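Local atomic coordinates of putative thiosugar synthase (Amycolatopsis orientalis, PDB entry 4N6F), a protein that probably builds a 2-thiosugar, joining its sugar phosphate substrate covalently to a lysine inside a TIM barrel of the thiazole synthase (ThiG) family. Residues T83-R88 with I108-V113; E138-I143 with C158-V163. All coordinates share one frame; numbering follows the deposited sequence.

Interaction 1 (T83-R88 with I108-V113); sequences TTSFAR and ILKLDV. With F6R (fructose -6-phosphate), chain F.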
ATOM      1  N   THR A  83      23.807  -8.792  14.235  1.00 27.98           N
ATOM      2  CA  THR A  83      22.912  -9.869  13.867  1.00 30.64           C
ATOM      3  C   THR A  83      23.498 -11.241  14.233  1.00 30.86           C
ATOM      4  O   THR A  83      24.722 -11.403  14.303  1.00 29.80           O
ATOM      5  CB  THR A  83      22.581  -9.823  12.362  1.00 30.80           C
ATOM      6  OG1 THR A  83      21.773 -10.949  12.022  1.00 32.79           O
ATOM      7  CG2 THR A  83      23.851  -9.845  11.517  1.00 32.11           C
ATOM      8  N   THR A  84      22.610 -12.205  14.480  1.00 30.25           N
ATOM      9  CA  THR A  84      22.994 -13.604  14.677  1.00 31.25           C
ATOM     10  C   THR A  84      22.439 -14.502  13.564  1.00 33.21           C
ATOM     11  O   THR A  84      22.445 -15.730  13.697  1.00 32.78           O
ATOM     12  CB  THR A  84      22.463 -14.159  16.015  1.00 30.94           C
ATOM     13  OG1 THR A  84      21.036 -14.246  15.959  1.00 32.11           O
ATOM     14  CG2 THR A  84      22.875 -13.290  17.192  1.00 30.66           C
ATOM     15  N   SER A  85      21.967 -13.909  12.464  1.00 35.81           N
ATOM     16  CA  SER A  85      21.296 -14.688  11.408  1.00 38.64           C
ATOM     17  C   SER A  85      22.212 -15.674  10.659  1.00 41.97           C
ATOM     18  O   SER A  85      21.721 -16.580   9.990  1.00 40.67           O
ATOM     19  CB  SER A  85      20.588 -13.768  10.407  1.00 37.22           C
ATOM     20  OG  SER A  85      21.512 -13.036   9.630  1.00 37.35           O
ATOM     21  N   PHE A  86      23.526 -15.497  10.764  1.00 47.23           N
ATOM     22  CA  PHE A  86      24.470 -16.434  10.148  1.00 52.86           C
ATOM     23  C   PHE A  86      24.705 -17.665  11.009  1.00 54.72           C
ATOM     24  O   PHE A  86      25.101 -18.709  10.498  1.00 56.50           O
ATOM     25  CB  PHE A  86      25.789 -15.736   9.822  1.00 55.00           C
ATOM     26  CG  PHE A  86      25.698 -14.841   8.628  1.00 58.84           C
ATOM     27  CD1 PHE A  86      25.749 -15.374   7.346  1.00 60.94           C
ATOM     28  CD2 PHE A  86      25.519 -13.473   8.777  1.00 60.84           C
ATOM     29  CE1 PHE A  86      25.645 -14.555   6.232  1.00 63.01           C
ATOM     30  CE2 PHE A  86      25.412 -12.652   7.668  1.00 60.86           C
ATOM     31  CZ  PHE A  86      25.476 -13.192   6.394  1.00 61.64           C
ATOM     32  N   ALA A  87      24.454 -17.541  12.308  1.00 57.80           N
ATOM     33  CA  ALA A  87      24.560 -18.670  13.233  1.00 58.32           C
ATOM     34  C   ALA A  87      23.384 -19.631  13.044  1.00 59.43           C
ATOM     35  O   ALA A  87      22.254 -19.197  12.820  1.00 56.81           O
ATOM     36  CB  ALA A  87      24.610 -18.168  14.668  1.00 59.87           C
ATOM     37  N   ARG A  88      23.665 -20.933  13.145  1.00 59.40           N
ATOM     38  CA  ARG A  88      22.677 -21.981  12.875  1.00 62.14           C
ATOM     39  C   ARG A  88      22.104 -22.630  14.149  1.00 61.49           C
ATOM     40  O   ARG A  88      20.985 -23.149  14.128  1.00 65.55           O
ATOM     41  CB  ARG A  88      23.289 -23.051  11.963  1.00 66.09           C
ATOM     42  CG  ARG A  88      22.268 -23.956  11.287  1.00 72.01           C
ATOM     43  CD  ARG A  88      22.910 -24.921  10.295  1.00 77.00           C
ATOM     44  NE  ARG A  88      23.054 -24.330   8.960  1.00 80.36           N
ATOM     45  CZ  ARG A  88      22.129 -24.360   7.995  1.00 82.16           C
ATOM     46  NH1 ARG A  88      20.953 -24.961   8.181  1.00 82.15           N
ATOM     47  NH2 ARG A  88      22.384 -23.783   6.823  1.00 81.61           N
ATOM     48  N   ILE A 108      22.941  -3.527  20.597  1.00 29.51           N
ATOM     49  CA  ILE A 108      21.640  -3.789  19.988  1.00 26.95           C
ATOM     50  C   ILE A 108      21.772  -4.902  18.958  1.00 26.06           C
ATOM     51  O   ILE A 108      22.634  -4.836  18.069  1.00 24.11           O
ATOM     52  CB  ILE A 108      21.069  -2.544  19.301  1.00 26.78           C
ATOM     53  CG1 ILE A 108      21.023  -1.372  20.274  1.00 26.54           C
ATOM     54  CG2 ILE A 108      19.674  -2.833  18.751  1.00 26.65           C
ATOM     55  CD1 ILE A 108      20.831  -0.044  19.578  1.00 26.86           C
ATOM     56  N   LEU A 109      20.878  -5.885  19.050  1.00 24.80           N
ATOM     57  CA  LEU A 109      21.035  -7.144  18.352  1.00 25.21           C
ATOM     58  C   LEU A 109      19.782  -7.635  17.639  1.00 24.93           C
ATOM     59  O   LEU A 109      18.711  -7.786  18.247  1.00 25.02           O
ATOM     60  CB  LEU A 109      21.482  -8.217  19.346  1.00 26.12           C
ATOM     61  CG  LEU A 109      21.826  -9.583  18.736  1.00 27.62           C
ATOM     62  CD1 LEU A 109      23.165  -9.515  18.002  1.00 28.04           C
ATOM     63  CD2 LEU A 109      21.859 -10.659  19.811  1.00 28.03           C
ATOM     64  N   LYS A 110      19.939  -7.903  16.345  1.00 24.47           N
ATOM     65  CA  LYS A 110      18.945  -8.615  15.557  1.00 25.54           C
ATOM     66  C   LYS A 110      19.159 -10.068  15.872  1.00 25.99           C
ATOM     67  O   LYS A 110      20.133 -10.668  15.437  1.00 26.25           O
ATOM     68  CB  LYS A 110      19.121  -8.252  14.078  1.00 26.03           C
ATOM     69  CG  LYS A 110      18.275  -9.041  13.105  1.00 26.69           C
ATOM     70  CD  LYS A 110      18.514  -8.553  11.681  1.00 28.51           C
ATOM     71  CE  LYS A 110      17.673  -9.291  10.639  1.00 30.38           C
ATOM     72  NZ  LYS A 110      18.294 -10.591  10.338  1.00 32.63           N
ATOM     73  N   LEU A 111      18.279 -10.628  16.692  1.00 26.60           N
ATOM     74  CA  LEU A 111      18.463 -11.976  17.214  1.00 26.13           C
ATOM     75  C   LEU A 111      17.664 -12.961  16.396  1.00 27.54           C
ATOM     76  O   LEU A 111      16.432 -12.860  16.306  1.00 28.10           O
ATOM     77  CB  LEU A 111      18.030 -12.040  18.676  1.00 26.93           C
ATOM     78  CG  LEU A 111      18.053 -13.416  19.345  1.00 27.06           C
ATOM     79  CD1 LEU A 111      19.464 -13.983  19.399  1.00 26.32           C
ATOM     80  CD2 LEU A 111      17.458 -13.310  20.738  1.00 27.28           C
ATOM     81  N   ASP A 112      18.377 -13.913  15.798  1.00 28.94           N
ATOM     82  CA  ASP A 112      17.789 -14.956  14.978  1.00 30.60           C
ATOM     83  C   ASP A 112      18.310 -16.318  15.452  1.00 33.07           C
ATOM     84  O   ASP A 112      19.528 -16.530  15.552  1.00 34.48           O
ATOM     85  CB  ASP A 112      18.161 -14.737  13.510  1.00 31.17           C
ATOM     86  CG  ASP A 112      17.368 -13.615  12.867  1.00 31.61           C
ATOM     87  OD1 ASP A 112      16.144 -13.745  12.749  1.00 30.00           O
ATOM     88  OD2 ASP A 112      17.968 -12.598  12.452  1.00 35.13           O
ATOM     89  N   VAL A 113      17.377 -17.201  15.796  1.00 34.02           N
ATOM     90  CA  VAL A 113      17.658 -18.584  16.149  1.00 35.09           C
ATOM     91  C   VAL A 113      16.666 -19.435  15.363  1.00 36.96           C
ATOM     92  O   VAL A 113      15.477 -19.465  15.685  1.00 37.88           O
ATOM     93  CB  VAL A 113      17.470 -18.839  17.653  1.00 35.26           C
ATOM     94  CG1 VAL A 113      17.805 -20.282  18.003  1.00 35.14           C
ATOM     95  CG2 VAL A 113      18.337 -17.887  18.463  1.00 35.47           C
TER
HETATM   96  C1  F6R F 304      17.422 -11.538   9.592  1.00 34.09           C
HETATM   97  C2  F6R F 304      17.474 -11.277   8.112  1.00 36.57           C
HETATM   98  C3  F6R F 304      16.837 -12.201   7.104  1.00 35.05           C
HETATM   99  C4  F6R F 304      15.327 -11.957   7.121  1.00 32.46           C
HETATM  100  C5  F6R F 304      14.646 -12.542   5.880  1.00 30.85           C
HETATM  101  C6  F6R F 304      13.318 -11.864   5.613  1.00 29.00           C
HETATM  102  O2  F6R F 304      18.005 -10.247   7.691  1.00 41.14           O
HETATM  103  O3  F6R F 304      17.111 -13.590   7.320  1.00 32.63           O
HETATM  104  O4  F6R F 304      14.759 -12.566   8.291  1.00 32.15           O
HETATM  105  O5  F6R F 304      15.462 -12.399   4.720  1.00 28.86           O
HETATM  106  O6  F6R F 304      12.668 -12.558   4.555  1.00 28.59           O
HETATM  107  P   F6R F 304      12.643 -12.037   3.048  1.00 27.31           P
HETATM  108  O1P F6R F 304      14.021 -12.359   2.551  1.00 25.96           O
HETATM  109  O2P F6R F 304      12.352 -10.561   3.094  1.00 29.47           O
HETATM  110  O3P F6R F 304      11.499 -12.830   2.483  1.00 26.98           O

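Interaction 2 (E138-I143 with C158-V163); sequences ELLPFI and CAALRV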
ATOM      1  N   GLU A 138      20.337  -5.413  24.164  1.00 30.29           N
ATOM      2  CA  GLU A 138      19.042  -4.945  23.688  1.00 28.02           C
ATOM      3  C   GLU A 138      18.673  -5.765  22.465  1.00 26.78           C
ATOM      4  O   GLU A 138      19.455  -5.849  21.523  1.00 27.09           O
ATOM      5  CB  GLU A 138      19.111  -3.456  23.368  1.00 28.75           C
ATOM      6  CG  GLU A 138      19.307  -2.563  24.599  1.00 29.14           C
ATOM      7  CD  GLU A 138      18.024  -2.291  25.390  1.00 31.70           C
ATOM      8  OE1 GLU A 138      18.132  -1.682  26.476  1.00 34.87           O
ATOM      9  OE2 GLU A 138      16.902  -2.649  24.940  1.00 31.82           O
ATOM     10  N   LEU A 139      17.483  -6.371  22.472  1.00 25.33           N
ATOM     11  CA  LEU A 139      17.162  -7.440  21.532  1.00 24.30           C
ATOM     12  C   LEU A 139      15.950  -7.181  20.672  1.00 23.44           C
ATOM     13  O   LEU A 139      14.934  -6.686  21.151  1.00 23.15           O
ATOM     14  CB  LEU A 139      16.941  -8.760  22.276  1.00 25.27           C
ATOM     15  CG  LEU A 139      18.078  -9.222  23.180  1.00 25.78           C
ATOM     16  CD1 LEU A 139      17.663 -10.511  23.858  1.00 26.88           C
ATOM     17  CD2 LEU A 139      19.371  -9.429  22.403  1.00 26.33           C
ATOM     18  N   LEU A 140      16.084  -7.552  19.397  1.00 22.72           N
ATOM     19  CA  LEU A 140      14.998  -7.617  18.444  1.00 22.31           C
ATOM     20  C   LEU A 140      14.947  -9.050  17.897  1.00 22.41           C
ATOM     21  O   LEU A 140      15.559  -9.355  16.858  1.00 21.18           O
ATOM     22  CB  LEU A 140      15.206  -6.602  17.316  1.00 22.64           C
ATOM     23  CG  LEU A 140      15.080  -5.115  17.685  1.00 23.18           C
ATOM     24  CD1 LEU A 140      16.373  -4.542  18.222  1.00 23.68           C
ATOM     25  CD2 LEU A 140      14.654  -4.304  16.473  1.00 24.04           C
ATOM     26  N   PRO A 141      14.228  -9.939  18.608  1.00 22.92           N
ATOM     27  CA  PRO A 141      14.080 -11.327  18.189  1.00 23.21           C
ATOM     28  C   PRO A 141      13.028 -11.535  17.105  1.00 23.81           C
ATOM     29  O   PRO A 141      12.107 -10.735  16.964  1.00 24.70           O
ATOM     30  CB  PRO A 141      13.691 -12.054  19.482  1.00 23.63           C
ATOM     31  CG  PRO A 141      13.117 -11.008  20.374  1.00 23.94           C
ATOM     32  CD  PRO A 141      13.638  -9.684  19.939  1.00 23.22           C
ATOM     33  N   PHE A 142      13.187 -12.623  16.358  1.00 23.87           N
ATOM     34  CA  PHE A 142      12.296 -13.007  15.267  1.00 24.38           C
ATOM     35  C   PHE A 142      11.536 -14.243  15.729  1.00 25.32           C
ATOM     36  O   PHE A 142      12.150 -15.211  16.199  1.00 25.78           O
ATOM     37  CB  PHE A 142      13.149 -13.326  14.034  1.00 24.60           C
ATOM     38  CG  PHE A 142      12.383 -13.457  12.738  1.00 24.36           C
ATOM     39  CD1 PHE A 142      11.178 -12.813  12.522  1.00 25.15           C
ATOM     40  CD2 PHE A 142      12.930 -14.186  11.698  1.00 24.79           C
ATOM     41  CE1 PHE A 142      10.511 -12.936  11.310  1.00 25.95           C
ATOM     42  CE2 PHE A 142      12.267 -14.320  10.483  1.00 25.68           C
ATOM     43  CZ  PHE A 142      11.057 -13.691  10.286  1.00 25.71           C
ATOM     44  N   ILE A 143      10.207 -14.195  15.639  1.00 26.05           N
ATOM     45  CA  ILE A 143       9.355 -15.316  16.031  1.00 26.28           C
ATOM     46  C   ILE A 143       8.231 -15.570  15.036  1.00 27.99           C
ATOM     47  O   ILE A 143       7.822 -14.673  14.279  1.00 26.76           O
ATOM     48  CB  ILE A 143       8.716 -15.119  17.431  1.00 26.21           C
ATOM     49  CG1 ILE A 143       7.800 -13.893  17.470  1.00 26.05           C
ATOM     50  CG2 ILE A 143       9.795 -14.994  18.498  1.00 27.04           C
ATOM     51  CD1 ILE A 143       6.825 -13.888  18.630  1.00 26.43           C
ATOM     52  N   CYS A 158      12.624  -7.379  25.810  1.00 23.81           N
ATOM     53  CA  CYS A 158      13.030  -7.154  24.432  1.00 24.38           C
ATOM     54  C   CYS A 158      12.555  -5.778  23.947  1.00 23.48           C
ATOM     55  O   CYS A 158      11.517  -5.284  24.387  1.00 22.32           O
ATOM     56  CB  CYS A 158      12.544  -8.296  23.547  1.00 26.24           C
ATOM     57  SG  CYS A 158      13.406  -9.859  23.938  1.00 29.11           S
ATOM     58  N   ALA A 159      13.346  -5.146  23.075  1.00 22.66           N
ATOM     59  CA  ALA A 159      13.060  -3.789  22.610  1.00 22.62           C
ATOM     60  C   ALA A 159      11.903  -3.766  21.613  1.00 22.48           C
ATOM     61  O   ALA A 159      11.054  -2.881  21.649  1.00 23.48           O
ATOM     62  CB  ALA A 159      14.307  -3.176  21.981  1.00 23.41           C
ATOM     63  N   ALA A 160      11.891  -4.744  20.718  1.00 21.72           N
ATOM     64  CA  ALA A 160      10.889  -4.849  19.668  1.00 21.24           C
ATOM     65  C   ALA A 160      10.832  -6.307  19.234  1.00 22.02           C
ATOM     66  O   ALA A 160      11.756  -7.077  19.510  1.00 22.39           O
ATOM     67  CB  ALA A 160      11.253  -3.965  18.487  1.00 21.19           C
ATOM     68  N   LEU A 161       9.739  -6.673  18.574  1.00 22.73           N
ATOM     69  CA  LEU A 161       9.497  -8.039  18.127  1.00 24.67           C
ATOM     70  C   LEU A 161       9.401  -8.076  16.629  1.00 23.77           C
ATOM     71  O   LEU A 161       8.596  -7.363  16.049  1.00 24.68           O
ATOM     72  CB  LEU A 161       8.150  -8.536  18.653  1.00 27.10           C
ATOM     73  CG  LEU A 161       8.117  -9.625  19.699  1.00 30.11           C
ATOM     74  CD1 LEU A 161       6.677 -10.079  19.872  1.00 29.67           C
ATOM     75  CD2 LEU A 161       9.002 -10.798  19.285  1.00 31.99           C
ATOM     76  N   ARG A 162      10.197  -8.918  16.002  1.00 23.40           N
ATOM     77  CA  ARG A 162      10.026  -9.194  14.587  1.00 23.46           C
ATOM     78  C   ARG A 162       9.154 -10.442  14.492  1.00 23.98           C
ATOM     79  O   ARG A 162       9.419 -11.449  15.165  1.00 23.26           O
ATOM     80  CB  ARG A 162      11.380  -9.379  13.900  1.00 23.00           C
ATOM     81  CG  ARG A 162      12.270  -8.137  13.959  1.00 23.42           C
ATOM     82  CD  ARG A 162      13.758  -8.478  14.053  1.00 23.47           C
ATOM     83  NE  ARG A 162      14.152  -9.381  12.977  1.00 24.17           N
ATOM     84  CZ  ARG A 162      14.972 -10.429  13.099  1.00 24.15           C
ATOM     85  NH1 ARG A 162      15.213 -11.187  12.035  1.00 24.66           N
ATOM     86  NH2 ARG A 162      15.540 -10.741  14.255  1.00 24.06           N
ATOM     87  N   VAL A 163       8.101 -10.358  13.681  1.00 24.30           N
ATOM     88  CA  VAL A 163       7.084 -11.409  13.601  1.00 25.24           C
ATOM     89  C   VAL A 163       6.943 -11.877  12.148  1.00 24.78           C
ATOM     90  O   VAL A 163       6.834 -11.062  11.239  1.00 23.90           O
ATOM     91  CB  VAL A 163       5.730 -10.886  14.145  1.00 26.39           C
ATOM     92  CG1 VAL A 163       4.626 -11.905  13.948  1.00 26.90           C
ATOM     93  CG2 VAL A 163       5.860 -10.547  15.626  1.00 26.23           C
TER

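Interaction 1 (T83-R88 with I108-V113)
Neighbouring parallel strands of a TIM barrel, 79-83 and 108-111, run out here into the loops at their C-terminal ends, where Lys-110 holds the sugar phosphate. The side chain leaves CB with CG anti to the backbone N (chi1 173°) and stays extended as far as CE, so that it lies beside the side chain of Thr-83 and points the same way. CB packs on CA and CB of Thr-83, CG and CD pass its OG1 at 4.1 Å each, and a bend at the last torsion (chi4 -79°) turns NZ onto C1 of fructose -6-phosphate, a covalent bond of 1.5 Å. A long, flexible amine suits this place, since its methylenes follow the strand while its tip reaches the bound sugar phosphate. Asp-112 comes in from the same side, its OD2 3.1 Å from C1 of the sugar and 3.5 Å from CB of Ser-85; its OD1 forms salt bridges with Arg-162 and Arg-114. Thr-83 OG1 accepts from the backbone N of Ser-85 in an ST turn, and the hydroxyls of Thr-83 and Ser-85 both hydrogen-bond to Glu-31 OE2, which also makes a weak hydrogen bond to Lys-110 NZ. On the other side, Thr-84 splits its two branches: methyl CG2 rests against both CD1 and CD2 of Leu-109, under helix 90-104, while the hydroxyl stays with the backbone. Threonine serves a greasy wall and the polar backbone where strand 108-111 ends. Its N donates to Lys-110 O almost along the C=O axis, and its OG1 receives the N-H of Asp-112 at 2.7 Å and a nearly straight 167°.

Interaction 2 (E138-I143 with C158-V163)
Arg-162 is held at several points by strand 138-143, to which its own strand runs parallel. Its CB lies 3.4 Å from Pro-141 O, which also accepts a hydrogen bond from the backbone N of Arg-162, and CD rests against Leu-140 CB. Bends at chi2 and chi3 fold the chain back, so that NH2 donates to Leu-140 O at 2.9 Å with the oxygen in the guanidinium plane. Phe-142 CB lies over one face of that group, its distance to CZ 3.5 Å, and the phenyl plane is tilted only 23° from the guanidinium, while ring atom CD1 brings an edge to the carbonyl of Arg-162. The buried charge is met by Glu-194 at NE and Asp-112 at NH1. An alanine here would take one donor from Leu-140 O and a salt bridge from Glu-194 and from Asp-112, though Asp-112 also has Arg-114, and would probably loosen the pocket wall. The other sheet face is apolar: Ile-143 CG1 and CD1 cross Leu-161 CD2 obliquely, branched chains filling the layer under helix 147-156. Pro-141 has no N-H to offer; its CD lies 3.2 Å from Ala-160 O, and CG packs on Cys-158 SG. Toward residues 138 and 158 the contact loosens: Ala-159 N still donates to Leu-139 O, but the partly exposed Glu-138 offers Ala-159 CB merely its OE2, 4.0 Å away. Small alanines suit this end, where the chain is still turning into its strand. Beside the fructose -6-phosphate, the arrangement is a beta-alpha-beta unit of the TIM barrel, closing on the mouth where that sugar phosphate sits.

From the N terminus, strand 79-83 enters interaction 1, which closes a loop around helix 90-104 when strand 108-111 returns beside it. Helix 122-134 then leads to strand 138-143, and interaction 2 closes a second loop around helix 147-156 with strand 161-164. The two contacts follow in series, neither nesting nor crossing, yet share one parallel sheet because strands 108-111 and 138-143 are neighbours, probably hydrogen-bonded from Leu-109 N to Glu-138 O. Side chains also meet between them: Asp-112 OD1 packs 3.3 Å from Phe-142 CB. Together they tie four successive barrel strands, with both contacts contributing residues to the sugar phosphate pocket.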